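Local coordinates for protein isocitrate dehydrogenase [NAD] subunit 1, mitochondrial (Saccharomyces cerevisiae, PDB 3BLX) that forms, with its partner subunit, the octameric mitochondrial enzyme that oxidatively decarboxylates isocitrate to 2-oxoglutarate with NAD in the citric acid cycle, and also binds RNA, at residues T9-K13 with R72-G76. Coordinates in Å, arbitrary orientation, origin at the centre of the assembly. Residue numbers count along the deposited sequence, not the author numbering.
Sequences TLPKK and RNKIG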
ATOM      1  N   THR E   9       2.419  -1.841 -16.581  1.00 64.64           N
ATOM      2  CA  THR E   9       1.008  -2.122 -16.396  1.00 55.31           C
ATOM      3  C   THR E   9       0.572  -2.640 -17.782  1.00 80.98           C
ATOM      4  O   THR E   9      -0.611  -2.930 -18.056  1.00 63.86           O
ATOM      5  CB  THR E   9       0.233  -0.844 -16.009  1.00 81.59           C
ATOM      6  OG1 THR E   9      -0.268  -0.186 -17.188  1.00 53.40           O
ATOM      7  CG2 THR E   9       1.146   0.114 -15.224  1.00 87.38           C
ATOM      8  N   LEU E  10       1.579  -2.777 -18.645  1.00 51.20           N
ATOM      9  CA  LEU E  10       1.380  -3.029 -20.059  1.00 39.04           C
ATOM     10  C   LEU E  10       1.644  -4.466 -20.435  1.00 34.40           C
ATOM     11  O   LEU E  10       2.317  -5.196 -19.711  1.00 30.46           O
ATOM     12  CB  LEU E  10       2.319  -2.148 -20.865  1.00 35.41           C
ATOM     13  CG  LEU E  10       1.875  -0.724 -21.173  1.00 38.49           C
ATOM     14  CD1 LEU E  10       2.886  -0.187 -22.134  1.00 24.07           C
ATOM     15  CD2 LEU E  10       0.464  -0.642 -21.770  1.00 18.43           C
ATOM     16  N   PRO E  11       1.091  -4.881 -21.575  1.00 32.07           N
ATOM     17  CA  PRO E  11       1.296  -6.233 -22.102  1.00 24.14           C
ATOM     18  C   PRO E  11       2.768  -6.499 -22.368  1.00 20.43           C
ATOM     19  O   PRO E  11       3.449  -5.628 -22.899  1.00 31.03           O
ATOM     20  CB  PRO E  11       0.491  -6.219 -23.407  1.00 20.04           C
ATOM     21  CG  PRO E  11      -0.564  -5.186 -23.195  1.00 32.97           C
ATOM     22  CD  PRO E  11       0.043  -4.138 -22.303  1.00 28.27           C
ATOM     23  N   LYS E  12       3.237  -7.687 -21.978  1.00 21.50           N
ATOM     24  CA  LYS E  12       4.638  -8.110 -22.095  1.00 13.99           C
ATOM     25  C   LYS E  12       5.110  -8.027 -23.564  1.00 21.02           C
ATOM     26  O   LYS E  12       4.490  -8.586 -24.470  1.00 20.78           O
ATOM     27  CB  LYS E  12       4.763  -9.525 -21.538  1.00 10.94           C
ATOM     28  CG  LYS E  12       6.109 -10.162 -21.652  1.00 20.55           C
ATOM     29  CD  LYS E  12       6.917  -9.960 -20.408  1.00 25.55           C
ATOM     30  CE  LYS E  12       6.850 -11.118 -19.471  1.00 10.83           C
ATOM     31  NZ  LYS E  12       7.103 -10.493 -18.131  1.00 33.89           N
ATOM     32  N   LYS E  13       6.196  -7.303 -23.802  1.00 24.61           N
ATOM     33  CA  LYS E  13       6.624  -7.044 -25.176  1.00 24.43           C
ATOM     34  C   LYS E  13       8.143  -6.802 -25.311  1.00 24.01           C
ATOM     35  O   LYS E  13       8.699  -5.864 -24.756  1.00 23.79           O
ATOM     36  CB  LYS E  13       5.821  -5.875 -25.722  1.00 14.44           C
ATOM     37  CG  LYS E  13       5.864  -5.690 -27.188  1.00 17.00           C
ATOM     38  CD  LYS E  13       5.027  -4.484 -27.545  1.00  3.51           C
ATOM     39  CE  LYS E  13       5.104  -4.109 -29.028  1.00 15.90           C
ATOM     40  NZ  LYS E  13       4.106  -3.021 -29.422  1.00 17.58           N
ATOM     41  N   ARG E  72       2.421 -11.976 -15.403  1.00 28.85           N
ATOM     42  CA  ARG E  72       3.570 -11.533 -16.166  1.00 21.56           C
ATOM     43  C   ARG E  72       3.174 -10.944 -17.506  1.00 28.99           C
ATOM     44  O   ARG E  72       3.668  -9.907 -17.893  1.00 30.40           O
ATOM     45  CB  ARG E  72       4.523 -12.689 -16.400  1.00 19.34           C
ATOM     46  CG  ARG E  72       5.164 -13.247 -15.164  1.00 20.53           C
ATOM     47  CD  ARG E  72       6.363 -14.101 -15.523  1.00 30.99           C
ATOM     48  NE  ARG E  72       5.962 -15.320 -16.213  1.00 32.35           N
ATOM     49  CZ  ARG E  72       5.529 -16.406 -15.585  1.00 34.16           C
ATOM     50  NH1 ARG E  72       5.449 -16.406 -14.261  1.00 31.19           N
ATOM     51  NH2 ARG E  72       5.179 -17.491 -16.267  1.00 24.39           N
ATOM     52  N   ASN E  73       2.276 -11.606 -18.217  1.00 22.71           N
ATOM     53  CA  ASN E  73       2.009 -11.205 -19.593  1.00 22.74           C
ATOM     54  C   ASN E  73       0.849 -10.225 -19.734  1.00 19.34           C
ATOM     55  O   ASN E  73       0.826  -9.435 -20.660  1.00 15.69           O
ATOM     56  CB  ASN E  73       1.792 -12.430 -20.484  1.00 21.36           C
ATOM     57  CG  ASN E  73       2.914 -13.426 -20.393  1.00 23.59           C
ATOM     58  OD1 ASN E  73       4.061 -13.089 -20.089  1.00 31.26           O
ATOM     59  ND2 ASN E  73       2.593 -14.670 -20.682  1.00 24.45           N
ATOM     60  N   LYS E  74      -0.118 -10.304 -18.819  1.00 20.24           N
ATOM     61  CA  LYS E  74      -1.307  -9.429 -18.803  1.00 18.25           C
ATOM     62  C   LYS E  74      -2.404  -9.774 -19.805  1.00 16.54           C
ATOM     63  O   LYS E  74      -3.528  -9.350 -19.641  1.00 24.07           O
ATOM     64  CB  LYS E  74      -0.932  -7.940 -18.971  1.00 23.96           C
ATOM     65  CG  LYS E  74       0.238  -7.456 -18.119  1.00 19.25           C
ATOM     66  CD  LYS E  74      -0.014  -7.669 -16.668  1.00 25.51           C
ATOM     67  CE  LYS E  74       0.902  -6.818 -15.817  1.00 26.72           C
ATOM     68  NZ  LYS E  74       2.324  -7.197 -16.048  1.00 45.38           N
ATOM     69  N   ILE E  75      -2.064 -10.498 -20.858  1.00 20.64           N
ATOM     70  CA  ILE E  75      -3.006 -10.860 -21.910  1.00 22.70           C
ATOM     71  C   ILE E  75      -3.029 -12.373 -22.094  1.00 23.33           C
ATOM     72  O   ILE E  75      -1.988 -13.039 -22.081  1.00 24.62           O
ATOM     73  CB  ILE E  75      -2.626 -10.187 -23.246  1.00 20.18           C
ATOM     74  CG1 ILE E  75      -2.571  -8.690 -23.045  1.00 38.19           C
ATOM     75  CG2 ILE E  75      -3.697 -10.435 -24.275  1.00 21.56           C
ATOM     76  CD1 ILE E  75      -3.914  -8.103 -22.578  1.00 29.54           C
ATOM     77  N   GLY E  76      -4.214 -12.925 -22.289  1.00 17.58           N
ATOM     78  CA  GLY E  76      -4.320 -14.366 -22.457  1.00 18.43           C
ATOM     79  C   GLY E  76      -5.361 -14.827 -23.452  1.00 18.51           C
ATOM     80  O   GLY E  76      -6.352 -14.151 -23.702  1.00 18.14           O
TER
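Near the N-terminus, a largely extended segment crosses the end of helix 60-73, where carbonyls lacking a following helical turn can accept new partners. The CA-to-CB bond of Leu10 points away from 72-76, and the residue packs on Arg264 of another copy of this protein, while its O lies 3.5 Å from CG of Lys74. Pro11 lacks an amide hydrogen, which costs nothing here because its contacts are through carbon: its CA makes a CH···O contact with Asn73 O (3.5 Å), and its CB packs on CG1 of Ile75 (4.0 Å). Lys12 gives the main link, its N donating a nearly straight hydrogen bond to Asn73 O (3.3 Å). Its long side chain folds over the helix end, so that NZ weakly bonds Arg72 O (3.5 Å) while forming a salt bridge with Asp168 of that other copy. Lys74, just past the helix, takes positive phi and turns the chain into strand 75-80. Ile75 and Pro11 both meet Leu302 of helix 289-302, while backbone hydrogen bonds of Lys12 with Thr19 and of Ile75 with Thr21 tie both segments to strand 17-25, a parallel neighbour of strand 75-80.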